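Local structure of carbohydrate kinase, FGGY (Novosphingobium aromaticivorans, 3H6E) at residues A[75-80]-A[94-99]. The protein probably acts as a kinase that phosphorylates a carbohydrate, as expected of a member of the FGGY family. Numbering follows the deposited sequence.
Sequences VGHGAG and LDYEQS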
loop_
_atom_site.group_PDB
_atom_site.type_symbol
_atom_site.label_atom_id
_atom_site.label_comp_id
_atom_site.label_asym_id
_atom_site.label_seq_id
_atom_site.Cartn_x
_atom_site.Cartn_y
_atom_site.Cartn_z
ATOM N N VAL A 75 11.084 1.591 7.249
ATOM C CA VAL A 75 9.889 1.435 6.430
ATOM C C VAL A 75 9.859 2.528 5.366
ATOM O O VAL A 75 10.046 3.706 5.672
ATOM C CB VAL A 75 8.606 1.535 7.272
ATOM C CG1 VAL A 75 7.379 1.471 6.376
ATOM C CG2 VAL A 75 8.568 0.436 8.319
ATOM N N GLY A 76 9.627 2.136 4.119
ATOM C CA GLY A 76 9.628 3.087 3.024
ATOM C C GLY A 76 8.467 2.918 2.068
ATOM O O GLY A 76 8.029 1.802 1.787
ATOM N N HIS A 77 7.956 4.037 1.574
ATOM C CA HIS A 77 6.963 4.003 0.520
ATOM C C HIS A 77 7.597 3.370 -0.720
ATOM O O HIS A 77 8.824 3.329 -0.854
ATOM C CB HIS A 77 6.471 5.416 0.209
ATOM C CG HIS A 77 7.464 6.249 -0.540
ATOM N ND1 HIS A 77 7.592 6.196 -1.911
ATOM C CD2 HIS A 77 8.376 7.155 -0.112
ATOM C CE1 HIS A 77 8.543 7.029 -2.295
ATOM N NE2 HIS A 77 9.033 7.624 -1.223
ATOM N N GLY A 78 6.759 2.876 -1.625
ATOM C CA GLY A 78 7.242 2.227 -2.831
ATOM C C GLY A 78 7.526 3.187 -3.970
ATOM O O GLY A 78 7.402 4.404 -3.821
ATOM N N ALA A 79 7.901 2.630 -5.116
ATOM C CA ALA A 79 8.214 3.429 -6.292
ATOM C C ALA A 79 9.352 4.399 -5.994
ATOM O O ALA A 79 9.429 5.479 -6.573
ATOM C CB ALA A 79 6.980 4.169 -6.779
ATOM N N GLY A 80 10.234 3.996 -5.084
ATOM C CA GLY A 80 11.415 4.770 -4.749
ATOM C C GLY A 80 12.673 3.928 -4.879
ATOM O O GLY A 80 12.770 2.837 -4.316
ATOM N N LEU A 94 14.478 10.051 -7.468
ATOM C CA LEU A 94 13.404 10.768 -8.134
ATOM C C LEU A 94 12.108 10.642 -7.347
ATOM O O LEU A 94 11.838 9.604 -6.745
ATOM C CB LEU A 94 13.196 10.219 -9.548
ATOM C CG LEU A 94 14.236 10.528 -10.625
ATOM C CD1 LEU A 94 15.650 10.290 -10.120
ATOM C CD2 LEU A 94 13.965 9.700 -11.879
ATOM N N ASP A 95 11.319 11.711 -7.345
ATOM C CA ASP A 95 9.955 11.665 -6.838
ATOM C C ASP A 95 9.151 10.869 -7.857
ATOM O O ASP A 95 9.188 11.182 -9.044
ATOM C CB ASP A 95 9.403 13.088 -6.718
ATOM C CG ASP A 95 8.057 13.145 -6.016
ATOM O OD1 ASP A 95 7.120 12.437 -6.443
ATOM O OD2 ASP A 95 7.934 13.915 -5.039
ATOM N N TYR A 96 8.441 9.834 -7.421
ATOM C CA TYR A 96 7.729 9.000 -8.387
ATOM C C TYR A 96 6.613 9.764 -9.094
ATOM O O TYR A 96 6.109 9.328 -10.127
ATOM C CB TYR A 96 7.243 7.669 -7.787
ATOM C CG TYR A 96 6.125 7.740 -6.761
ATOM C CD1 TYR A 96 4.875 8.253 -7.090
ATOM C CD2 TYR A 96 6.306 7.236 -5.477
ATOM C CE1 TYR A 96 3.850 8.297 -6.156
ATOM C CE2 TYR A 96 5.289 7.273 -4.540
ATOM C CZ TYR A 96 4.062 7.803 -4.883
ATOM O OH TYR A 96 3.050 7.839 -3.947
ATOM N N GLU A 97 6.249 10.918 -8.546
ATOM C CA GLU A 97 5.254 11.771 -9.183
ATOM C C GLU A 97 5.882 12.673 -10.241
ATOM O O GLU A 97 5.172 13.348 -10.990
ATOM C CB GLU A 97 4.492 12.607 -8.151
ATOM C CG GLU A 97 3.674 11.781 -7.174
ATOM C CD GLU A 97 2.446 12.515 -6.671
ATOM O OE1 GLU A 97 2.299 12.658 -5.438
ATOM O OE2 GLU A 97 1.625 12.947 -7.510
ATOM N N GLN A 98 7.212 12.684 -10.306
ATOM C CA GLN A 98 7.907 13.443 -11.341
ATOM C C GLN A 98 7.580 12.898 -12.722
ATOM O O GLN A 98 7.672 11.695 -12.967
ATOM C CB GLN A 98 9.423 13.436 -11.130
ATOM C CG GLN A 98 10.220 13.870 -12.367
ATOM C CD GLN A 98 9.904 15.292 -12.813
ATOM O OE1 GLN A 98 9.653 16.174 -11.992
ATOM N NE2 GLN A 98 9.923 15.519 -14.122
ATOM N N SER A 99 7.199 13.798 -13.618
ATOM C CA SER A 99 6.880 13.440 -14.990
ATOM C C SER A 99 8.085 12.829 -15.699
ATOM O O SER A 99 9.233 13.137 -15.380
ATOM C CB SER A 99 6.404 14.675 -15.750
ATOM O OG SER A 99 6.059 14.348 -17.080
#
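The CD2-CE2 side of the Y96 ring meets the loop 77-79, which leaves the C-terminal end of strand 71-76 in the actin-like N-terminal domain; Y96 itself belongs to the loop before helix 102-109. H77 ND1 sits at the ring edge, near the plane of the phenol and 3.7 Å from Y96 CE2; the two rings meet obliquely, their planes at 65°. Beside it, A79 CB touches Y96 CD2 (3.4 Å), while Y96 CB rests near A79 O (3.3 Å). G78 O approaches Y96 CD2 obliquely and also accepts a hydrogen bond from H77 ND1 (2.6 Å), bent, with an N-H...O angle of 136°, and tilted from the imidazole plane. With CG between its backbone N and carbonyl carbon (chi1 69°), Y96 sets its CD2-CE2 side beside A79 and H77. A type I turn, D95 to Q98, carries the tyrosine; D95 OD1 accepts from E97 N in an Asx turn and forms a salt bridge with K15, which also makes a cation-pi contact with the Y96 ring. An alanine in place of H77 would probably leave G78 O without this donor and open a gap beside the Y96 edge. Packing joins the segments, their hydrogen bonds staying internal, so the match rests on shape.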